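Long-range contacts in SNF1-like protein kinase ssp2 (PDB 2QRD), which probably phosphorylates serine or threonine residues of target proteins as the catalytic subunit of an AMP-activated-type kinase, and docks its regulatory subunits through this C-terminal region: residues T57-E63 with Y75-Q81; G71-Y75 with K100-S104; V94-Y99 with S119-F123. All coordinates share one frame; numbering follows the deposited sequence.

Interaction 1: residues T57-E63 with Y75-Q81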
loop_
_atom_site.group_PDB
_atom_site.type_symbol
_atom_site.label_atom_id
_atom_site.label_comp_id
_atom_site.label_asym_id
_atom_site.label_seq_id
_atom_site.Cartn_x
_atom_site.Cartn_y
_atom_site.Cartn_z
ATOM N N THR A 57 -20.363 22.515 -15.993
ATOM C CA THR A 57 -19.445 21.527 -16.567
ATOM C C THR A 57 -18.227 22.290 -17.121
ATOM O O THR A 57 -18.352 23.097 -18.072
ATOM C CB THR A 57 -20.140 20.752 -17.713
ATOM O OG1 THR A 57 -21.373 20.215 -17.237
ATOM C CG2 THR A 57 -19.272 19.617 -18.247
ATOM N N ILE A 58 -17.073 22.064 -16.490
ATOM C CA ILE A 58 -15.809 22.697 -16.885
ATOM C C ILE A 58 -14.859 21.591 -17.386
ATOM O O ILE A 58 -14.637 20.596 -16.673
ATOM C CB ILE A 58 -15.123 23.446 -15.686
ATOM C CG1 ILE A 58 -16.059 24.514 -15.097
ATOM C CG2 ILE A 58 -13.739 24.011 -16.082
ATOM C CD1 ILE A 58 -15.713 24.955 -13.634
ATOM N N LYS A 59 -14.298 21.774 -18.590
ATOM C CA LYS A 59 -13.202 20.913 -19.029
ATOM C C LYS A 59 -11.867 21.625 -18.824
ATOM O O LYS A 59 -11.693 22.765 -19.225
ATOM C CB LYS A 59 -13.393 20.411 -20.468
ATOM C CG LYS A 59 -14.615 19.507 -20.627
ATOM C CD LYS A 59 -14.454 18.504 -21.714
ATOM C CE LYS A 59 -15.822 17.891 -22.089
ATOM N NZ LYS A 59 -15.724 16.495 -22.675
ATOM N N SER A 60 -10.930 20.959 -18.184
ATOM C CA SER A 60 -9.672 21.620 -17.872
ATOM C C SER A 60 -8.500 20.835 -18.456
ATOM O O SER A 60 -8.544 19.598 -18.571
ATOM C CB SER A 60 -9.507 21.817 -16.354
ATOM O OG SER A 60 -9.424 20.564 -15.698
ATOM N N ARG A 61 -7.476 21.564 -18.863
ATOM C CA ARG A 61 -6.231 20.963 -19.304
ATOM C C ARG A 61 -5.097 21.424 -18.386
ATOM O O ARG A 61 -4.990 22.613 -18.061
ATOM C CB ARG A 61 -5.949 21.327 -20.759
ATOM C CG ARG A 61 -4.921 20.445 -21.392
ATOM C CD ARG A 61 -4.663 20.877 -22.806
ATOM N NE ARG A 61 -4.312 22.289 -22.850
ATOM C CZ ARG A 61 -4.367 23.035 -23.940
ATOM N NH1 ARG A 61 -4.753 22.477 -25.080
ATOM N NH2 ARG A 61 -4.040 24.330 -23.884
ATOM N N TRP A 62 -4.265 20.472 -17.985
ATOM C CA TRP A 62 -3.173 20.696 -17.032
ATOM C C TRP A 62 -1.873 20.184 -17.645
ATOM O O TRP A 62 -1.805 19.027 -18.130
ATOM C CB TRP A 62 -3.407 19.891 -15.749
ATOM C CG TRP A 62 -4.685 20.159 -14.966
ATOM C CD1 TRP A 62 -5.992 19.923 -15.357
ATOM C CD2 TRP A 62 -4.760 20.652 -13.631
ATOM N NE1 TRP A 62 -6.867 20.281 -14.349
ATOM C CE2 TRP A 62 -6.137 20.717 -13.277
ATOM C CE3 TRP A 62 -3.795 21.062 -12.700
ATOM C CZ2 TRP A 62 -6.570 21.176 -12.032
ATOM C CZ3 TRP A 62 -4.226 21.510 -11.445
ATOM C CH2 TRP A 62 -5.604 21.577 -11.129
ATOM N N GLU A 63 -0.842 21.030 -17.630
ATOM C CA GLU A 63 0.497 20.579 -18.004
ATOM C C GLU A 63 0.984 19.639 -16.894
ATOM O O GLU A 63 0.720 19.882 -15.722
ATOM C CB GLU A 63 1.462 21.763 -18.291
ATOM C CG GLU A 63 1.087 22.584 -19.565
ATOM C CD GLU A 63 2.285 23.075 -20.459
ATOM O OE1 GLU A 63 2.939 24.113 -20.143
ATOM O OE2 GLU A 63 2.530 22.455 -21.540
ATOM N N TYR A 75 -0.132 16.322 -21.299
ATOM C CA TYR A 75 -1.243 17.036 -20.731
ATOM C C TYR A 75 -2.186 16.058 -20.081
ATOM O O TYR A 75 -2.292 14.917 -20.506
ATOM C CB TYR A 75 -2.007 17.771 -21.842
ATOM C CG TYR A 75 -1.310 18.967 -22.467
ATOM C CD1 TYR A 75 -0.733 18.873 -23.733
ATOM C CD2 TYR A 75 -1.254 20.201 -21.815
ATOM C CE1 TYR A 75 -0.101 19.960 -24.333
ATOM C CE2 TYR A 75 -0.631 21.303 -22.411
ATOM C CZ TYR A 75 -0.058 21.170 -23.663
ATOM O OH TYR A 75 0.552 22.244 -24.273
ATOM N N ALA A 76 -2.887 16.535 -19.058
ATOM C CA ALA A 76 -3.860 15.773 -18.323
ATOM C C ALA A 76 -5.191 16.500 -18.476
ATOM O O ALA A 76 -5.258 17.704 -18.306
ATOM C CB ALA A 76 -3.453 15.705 -16.891
ATOM N N TYR A 77 -6.240 15.761 -18.820
ATOM C CA TYR A 77 -7.579 16.326 -18.996
ATOM C C TYR A 77 -8.541 15.937 -17.853
ATOM O O TYR A 77 -8.782 14.756 -17.568
ATOM C CB TYR A 77 -8.111 15.917 -20.351
ATOM C CG TYR A 77 -7.192 16.337 -21.475
ATOM C CD1 TYR A 77 -7.421 17.516 -22.159
ATOM C CD2 TYR A 77 -6.081 15.539 -21.867
ATOM C CE1 TYR A 77 -6.584 17.920 -23.198
ATOM C CE2 TYR A 77 -5.231 15.941 -22.909
ATOM C CZ TYR A 77 -5.495 17.146 -23.563
ATOM O OH TYR A 77 -4.723 17.600 -24.614
ATOM N N ILE A 78 -9.060 16.958 -17.187
ATOM C CA ILE A 78 -9.875 16.783 -15.995
ATOM C C ILE A 78 -11.197 17.556 -16.228
ATOM O O ILE A 78 -11.198 18.752 -16.547
ATOM C CB ILE A 78 -9.094 17.271 -14.714
ATOM C CG1 ILE A 78 -7.816 16.445 -14.494
ATOM C CG2 ILE A 78 -9.978 17.256 -13.443
ATOM C CD1 ILE A 78 -6.854 16.961 -13.410
ATOM N N GLU A 79 -12.317 16.871 -16.109
ATOM C CA GLU A 79 -13.616 17.533 -16.207
ATOM C C GLU A 79 -14.258 17.692 -14.829
ATOM O O GLU A 79 -14.315 16.752 -14.037
ATOM C CB GLU A 79 -14.518 16.741 -17.127
ATOM C CG GLU A 79 -15.900 17.312 -17.282
ATOM C CD GLU A 79 -16.829 16.375 -18.042
ATOM O OE1 GLU A 79 -16.328 15.595 -18.899
ATOM O OE2 GLU A 79 -18.061 16.418 -17.777
ATOM N N LEU A 80 -14.731 18.900 -14.542
ATOM C CA LEU A 80 -15.360 19.202 -13.258
ATOM C C LEU A 80 -16.840 19.330 -13.462
ATOM O O LEU A 80 -17.272 19.830 -14.475
ATOM C CB LEU A 80 -14.840 20.498 -12.665
ATOM C CG LEU A 80 -13.345 20.795 -12.461
ATOM C CD1 LEU A 80 -12.703 19.840 -11.503
ATOM C CD2 LEU A 80 -12.563 20.893 -13.750
ATOM N N GLN A 81 -17.613 18.864 -12.497
ATOM C CA GLN A 81 -19.063 18.953 -12.579
ATOM C C GLN A 81 -19.658 19.318 -11.222
ATOM O O GLN A 81 -19.507 18.575 -10.263
ATOM C CB GLN A 81 -19.646 17.629 -13.072
ATOM C CG GLN A 81 -21.167 17.600 -13.202
ATOM C CD GLN A 81 -21.688 18.554 -14.243
ATOM O OE1 GLN A 81 -21.495 18.356 -15.436
ATOM N NE2 GLN A 81 -22.372 19.594 -13.793
HETATM O O HOH W 1 -23.616 21.359 -15.856
#
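T57-E63 and Y75-Q81 lie side by side as antiparallel strands, 161° between their directions, with I58, S60 and W62 forming hydrogen-bonded pairs with L80, I78 and A76. I78 O takes two donors from opposite faces of its carbonyl plane: S60 N, and S60 OG at 2.7 Å. A chi1 of 64° sets S60 OG between its own backbone N and carbonyl carbon, where it can also accept from W62 NE1 at 2.9 Å. That bond limits rotation of the indole, whose five-membered ring carries I78 CD1 over one face in a CH-pi contact, 3.7 Å from its centroid. On the sheet face opposite the S60, W62 and I78 side chains, R61 runs between two tyrosines. Its CD lies 4.1 Å from the Y75 ring centroid, and its CZ continues over the same face as a cation-pi contact at 4.8 Å, while its CG and CD touch Y77 CE1. At the far end, T57 OG1 donates to Q81 OE1 at 2.6 Å, and a water joins the same hydroxyl to Q81 NE2. K59 NZ makes a long salt bridge to E79 OE1, 3.9 Å; the stronger partner of E79 is K95 on strand 89-101, and K59 has a weak, long ion pair with E5 of the SPCC1919.03c chain. In this KA1-like domain the W62 face packs against helices: I58 on L27 and Y31 of helix 23-37, W62 and I78 on L126 of helix 123-136.

Interaction 2: residues G71-Y75 with K100-S104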
loop_
_atom_site.group_PDB
_atom_site.type_symbol
_atom_site.label_atom_id
_atom_site.label_comp_id
_atom_site.label_asym_id
_atom_site.label_seq_id
_atom_site.Cartn_x
_atom_site.Cartn_y
_atom_site.Cartn_z
ATOM N N GLY A 71 10.990 18.825 -20.710
ATOM C CA GLY A 71 10.736 19.406 -22.028
ATOM C C GLY A 71 9.443 19.033 -22.755
ATOM O O GLY A 71 9.188 19.552 -23.842
ATOM N N LYS A 72 8.618 18.164 -22.155
ATOM C CA LYS A 72 7.458 17.562 -22.850
ATOM C C LYS A 72 6.135 18.342 -22.783
ATOM O O LYS A 72 5.781 18.930 -21.738
ATOM C CB LYS A 72 7.221 16.134 -22.370
ATOM C CG LYS A 72 8.319 15.121 -22.710
ATOM C CD LYS A 72 7.949 13.765 -22.101
ATOM C CE LYS A 72 6.551 13.261 -22.621
ATOM N NZ LYS A 72 5.707 12.408 -21.687
ATOM N N ASN A 73 5.420 18.330 -23.916
ATOM C CA ASN A 73 4.058 18.869 -24.024
ATOM C C ASN A 73 3.040 17.734 -23.878
ATOM O O ASN A 73 2.343 17.323 -24.832
ATOM C CB ASN A 73 3.837 19.647 -25.338
ATOM C CG ASN A 73 4.215 21.142 -25.240
ATOM O OD1 ASN A 73 4.818 21.706 -26.171
ATOM N ND2 ASN A 73 3.826 21.791 -24.142
ATOM N N THR A 74 2.982 17.223 -22.660
ATOM C CA THR A 74 2.031 16.199 -22.287
ATOM C C THR A 74 1.117 16.757 -21.220
ATOM O O THR A 74 1.519 17.574 -20.390
ATOM C CB THR A 74 2.722 14.901 -21.882
ATOM O OG1 THR A 74 1.860 14.122 -21.043
ATOM C CG2 THR A 74 3.955 15.205 -21.164
ATOM N N TYR A 75 -0.132 16.322 -21.299
ATOM C CA TYR A 75 -1.243 17.036 -20.731
ATOM C C TYR A 75 -2.186 16.058 -20.081
ATOM O O TYR A 75 -2.292 14.917 -20.506
ATOM C CB TYR A 75 -2.007 17.771 -21.842
ATOM C CG TYR A 75 -1.310 18.967 -22.467
ATOM C CD1 TYR A 75 -0.733 18.873 -23.733
ATOM C CD2 TYR A 75 -1.254 20.201 -21.815
ATOM C CE1 TYR A 75 -0.101 19.960 -24.333
ATOM C CE2 TYR A 75 -0.631 21.303 -22.411
ATOM C CZ TYR A 75 -0.058 21.170 -23.663
ATOM O OH TYR A 75 0.552 22.244 -24.273
ATOM N N LYS A 100 -2.318 12.911 -22.639
ATOM C CA LYS A 100 -1.979 12.963 -24.058
ATOM C C LYS A 100 -0.722 13.794 -24.238
ATOM O O LYS A 100 -0.650 14.919 -23.770
ATOM C CB LYS A 100 -3.147 13.562 -24.854
ATOM C CG LYS A 100 -3.247 13.094 -26.279
ATOM C CD LYS A 100 -4.131 14.024 -27.167
ATOM C CE LYS A 100 -3.462 15.400 -27.531
ATOM N NZ LYS A 100 -3.528 15.688 -29.014
ATOM N N ASP A 101 0.281 13.208 -24.873
ATOM C CA ASP A 101 1.433 13.949 -25.357
ATOM C C ASP A 101 1.131 14.498 -26.755
ATOM O O ASP A 101 0.391 13.883 -27.508
ATOM C CB ASP A 101 2.673 13.047 -25.407
ATOM C CG ASP A 101 3.928 13.796 -25.837
ATOM O OD1 ASP A 101 4.495 14.547 -25.026
ATOM O OD2 ASP A 101 4.348 13.652 -27.000
ATOM N N ILE A 102 1.704 15.660 -27.079
ATOM C CA ILE A 102 1.640 16.295 -28.408
ATOM C C ILE A 102 1.981 15.309 -29.541
ATOM O O ILE A 102 1.445 15.406 -30.656
ATOM C CB ILE A 102 2.576 17.561 -28.441
ATOM C CG1 ILE A 102 2.221 18.510 -29.580
ATOM C CG2 ILE A 102 4.073 17.198 -28.532
ATOM C CD1 ILE A 102 3.253 19.618 -29.804
ATOM N N TYR A 103 2.868 14.355 -29.226
ATOM C CA TYR A 103 3.340 13.295 -30.139
ATOM C C TYR A 103 2.625 11.955 -29.889
ATOM O O TYR A 103 2.442 11.551 -28.744
ATOM C CB TYR A 103 4.844 13.078 -29.953
ATOM C CG TYR A 103 5.759 14.192 -30.426
ATOM C CD1 TYR A 103 7.121 14.165 -30.108
ATOM C CD2 TYR A 103 5.283 15.257 -31.196
ATOM C CE1 TYR A 103 7.995 15.165 -30.540
ATOM C CE2 TYR A 103 6.159 16.272 -31.650
ATOM C CZ TYR A 103 7.512 16.214 -31.308
ATOM O OH TYR A 103 8.374 17.195 -31.720
ATOM N N SER A 104 2.216 11.265 -30.954
ATOM C CA SER A 104 1.585 9.939 -30.799
ATOM C C SER A 104 2.575 8.807 -31.106
ATOM O O SER A 104 2.887 7.997 -30.226
ATOM C CB SER A 104 0.329 9.809 -31.668
ATOM O OG SER A 104 0.661 9.358 -32.973
#
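N73 pairs with I102 and Y75 with K100 through backbone hydrogen bonds that hold together the open end of a beta hairpin. N73 O accepts from I102 N at 2.9 Å, a rung just past the regular strand. Y75 and K100 bond in both directions, Y75 N to K100 O and K100 N to Y75 O, each 2.9 Å. Between these rungs T74 and D101 form a non-hydrogen-bonded pair, their CA atoms 3.9 Å apart. Weaker CA-H...O contacts add to the ladder, from T74 CA to K100 O and from D101 CA to N73 O.

The charged side chains meet beside this pair. With chi1 at -177°, the D101 carboxylate swings away from its own N, placing OD1 against T74 CB and 3.4 Å from K72 CE. K72 and D101 run nearly perpendicular to each other; K72 NZ stays 4.1 Å from D101 OD1, too far for a salt bridge, and makes a weak hydrogen bond to the backbone of another subunit. The second oxygen serves the backbone instead: D101 OD2 accepts from Y103 N at 2.8 Å, closing an Asx turn as the chain leaves the strand.

Apolar contact is slight, N73 CB against I102 CB at 3.9 Å.

Another subunit approaches here, one of its acidic side chains accepting from D101 N. Within the chain, K72 and T74 rest on C67 of helix 65-69, while T74 has a backbone bond to I64, just after strand 57-63; the pairing sits at the open end of hairpin 74-84/89-101, next to helix 65-69.

Interaction 3: residues V94-Y99 with S119-F123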
loop_
_atom_site.group_PDB
_atom_site.type_symbol
_atom_site.label_atom_id
_atom_site.label_comp_id
_atom_site.label_asym_id
_atom_site.label_seq_id
_atom_site.Cartn_x
_atom_site.Cartn_y
_atom_site.Cartn_z
ATOM N N VAL A 94 -15.057 15.421 -9.979
ATOM C CA VAL A 94 -13.781 15.657 -10.662
ATOM C C VAL A 94 -13.346 14.311 -11.231
ATOM O O VAL A 94 -13.154 13.331 -10.473
ATOM C CB VAL A 94 -12.657 16.182 -9.697
ATOM C CG1 VAL A 94 -11.330 16.345 -10.450
ATOM C CG2 VAL A 94 -13.051 17.502 -8.998
ATOM N N LYS A 95 -13.212 14.254 -12.557
ATOM C CA LYS A 95 -12.919 13.011 -13.233
ATOM C C LYS A 95 -11.807 13.090 -14.275
ATOM O O LYS A 95 -11.621 14.097 -14.964
ATOM C CB LYS A 95 -14.180 12.445 -13.884
ATOM C CG LYS A 95 -14.596 13.142 -15.156
ATOM C CD LYS A 95 -15.453 12.260 -16.031
ATOM C CE LYS A 95 -16.491 13.144 -16.735
ATOM N NZ LYS A 95 -16.815 12.732 -18.123
ATOM N N SER A 96 -11.078 11.989 -14.399
ATOM C CA SER A 96 -9.999 11.944 -15.365
ATOM C C SER A 96 -10.541 11.637 -16.756
ATOM O O SER A 96 -11.299 10.674 -16.938
ATOM C CB SER A 96 -8.939 10.932 -14.946
ATOM O OG SER A 96 -7.863 10.951 -15.871
ATOM N N ASN A 97 -10.154 12.473 -17.730
ATOM C CA ASN A 97 -10.351 12.167 -19.148
ATOM C C ASN A 97 -9.065 11.727 -19.848
ATOM O O ASN A 97 -9.005 11.662 -21.072
ATOM C CB ASN A 97 -11.032 13.345 -19.874
ATOM C CG ASN A 97 -12.546 13.412 -19.608
ATOM O OD1 ASN A 97 -13.129 14.481 -19.435
ATOM N ND2 ASN A 97 -13.178 12.255 -19.587
ATOM N N GLY A 98 -8.026 11.421 -19.081
ATOM C CA GLY A 98 -6.798 10.907 -19.692
ATOM C C GLY A 98 -5.594 11.840 -19.826
ATOM O O GLY A 98 -5.625 13.010 -19.406
ATOM N N TYR A 99 -4.533 11.289 -20.421
ATOM C CA TYR A 99 -3.270 11.976 -20.645
ATOM C C TYR A 99 -2.894 11.839 -22.091
ATOM O O TYR A 99 -3.095 10.780 -22.704
ATOM C CB TYR A 99 -2.150 11.383 -19.790
ATOM C CG TYR A 99 -2.588 10.999 -18.385
ATOM C CD1 TYR A 99 -2.876 11.975 -17.425
ATOM C CD2 TYR A 99 -2.704 9.654 -18.023
ATOM C CE1 TYR A 99 -3.307 11.599 -16.144
ATOM C CE2 TYR A 99 -3.113 9.277 -16.770
ATOM C CZ TYR A 99 -3.416 10.244 -15.838
ATOM O OH TYR A 99 -3.810 9.836 -14.608
ATOM N N SER A 119 -3.742 4.704 -15.780
ATOM C CA SER A 119 -3.326 5.064 -14.414
ATOM C C SER A 119 -4.069 6.218 -13.753
ATOM O O SER A 119 -4.483 7.144 -14.437
ATOM C CB SER A 119 -1.847 5.364 -14.403
ATOM O OG SER A 119 -1.411 5.648 -13.101
ATOM N N SER A 120 -4.224 6.158 -12.420
ATOM C CA SER A 120 -4.826 7.242 -11.610
ATOM C C SER A 120 -3.841 8.369 -11.330
ATOM O O SER A 120 -4.192 9.396 -10.739
ATOM C CB SER A 120 -5.308 6.710 -10.242
ATOM O OG SER A 120 -6.338 5.745 -10.366
ATOM N N PHE A 121 -2.592 8.148 -11.698
ATOM C CA PHE A 121 -1.543 9.154 -11.597
ATOM C C PHE A 121 -1.059 9.571 -12.991
ATOM O O PHE A 121 -0.888 8.720 -13.850
ATOM C CB PHE A 121 -0.398 8.596 -10.757
ATOM C CG PHE A 121 -0.768 8.423 -9.331
ATOM C CD1 PHE A 121 -1.262 7.214 -8.863
ATOM C CD2 PHE A 121 -0.663 9.490 -8.439
ATOM C CE1 PHE A 121 -1.611 7.068 -7.506
ATOM C CE2 PHE A 121 -1.013 9.351 -7.114
ATOM C CZ PHE A 121 -1.484 8.137 -6.647
ATOM N N PRO A 122 -0.781 10.870 -13.211
ATOM C CA PRO A 122 -0.752 12.006 -12.291
ATOM C C PRO A 122 -2.095 12.618 -11.905
ATOM O O PRO A 122 -2.134 13.612 -11.180
ATOM C CB PRO A 122 0.103 13.013 -13.052
ATOM C CG PRO A 122 -0.153 12.714 -14.453
ATOM C CD PRO A 122 -0.276 11.248 -14.542
ATOM N N PHE A 123 -3.182 12.026 -12.374
ATOM C CA PHE A 123 -4.499 12.555 -12.118
ATOM C C PHE A 123 -4.704 12.936 -10.649
ATOM O O PHE A 123 -5.056 14.083 -10.371
ATOM C CB PHE A 123 -5.586 11.565 -12.567
ATOM C CG PHE A 123 -6.967 11.882 -12.017
ATOM C CD1 PHE A 123 -7.609 13.085 -12.336
ATOM C CD2 PHE A 123 -7.613 10.982 -11.174
ATOM C CE1 PHE A 123 -8.894 13.362 -11.842
ATOM C CE2 PHE A 123 -8.873 11.268 -10.668
ATOM C CZ PHE A 123 -9.505 12.453 -11.014
HETATM O O HOH W 2 -6.833 8.329 -15.786
#
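The Y99 ring has P122 CD over one face, 3.8 Å from its centroid, and S119 O in plane at its edge. The F123 ring is met in the same way, by S96 CB over one face, 3.7 Å from the centroid, and by V94 O at the edge. In this KA1-like domain two CH-pi contacts thus fasten the loop leading into helix 123-136 to strand 89-101. The F123 ring, trans to its amide nitrogen at chi1 165°, lies along V94, K95 and S96, with CE1 near V94 CG1.

The Y99 hydroxyl grips the loop twice. It donates to S119 O at 2.8 Å, from above the carbonyl plane, and accepts from F123 N at 3.2 Å, the N-H at the start of the helix. The loop bends sharply between these two points, through a cis peptide before P122 and an ST turn in which S119 OG accepts from F121 N. With a phenylalanine in place of Y99, P122 could still lie on the ring, but F123 N would probably lose its acceptor here and S119 O would keep only the water of its two partners described, so the loop would be held less firmly.

Y99 also packs on A76 and I64, while V94 touches I78 and L80 of the adjoining strand. Upstream of Y99, N97 and G98 both pair with Y77, as in a beta bulge. Other subunits lie against the same region: N62 of the SPCC1919.03c chain packs on S96 and F123, and an aromatic side chain of another protein meets the F121 ring. S96 OG accepts from G98 N, completing a second ST turn, and lies 2.8 Å from a water that donates to S119 O.

Overall arrangement
From the N terminus, strand 57-63 comes first; helix 65-69 and its flanks form the loop that interaction 1 closes against strand 74-84. Interaction 2 opens before interaction 1 has ended, sharing Y75, and closes the hairpin of strands 74-84 and 89-101, so the two cross. Interaction 3 starts on strand 89-101, the second strand of that hairpin, after interaction 1 is complete, and reaches past the end of interaction 2 over the unmodelled residues 105-117, so it crosses interaction 2 and follows interaction 1 in series. Together they join three neighbouring strands of one sheet and tie them to the start of the C-terminal helix 123-136.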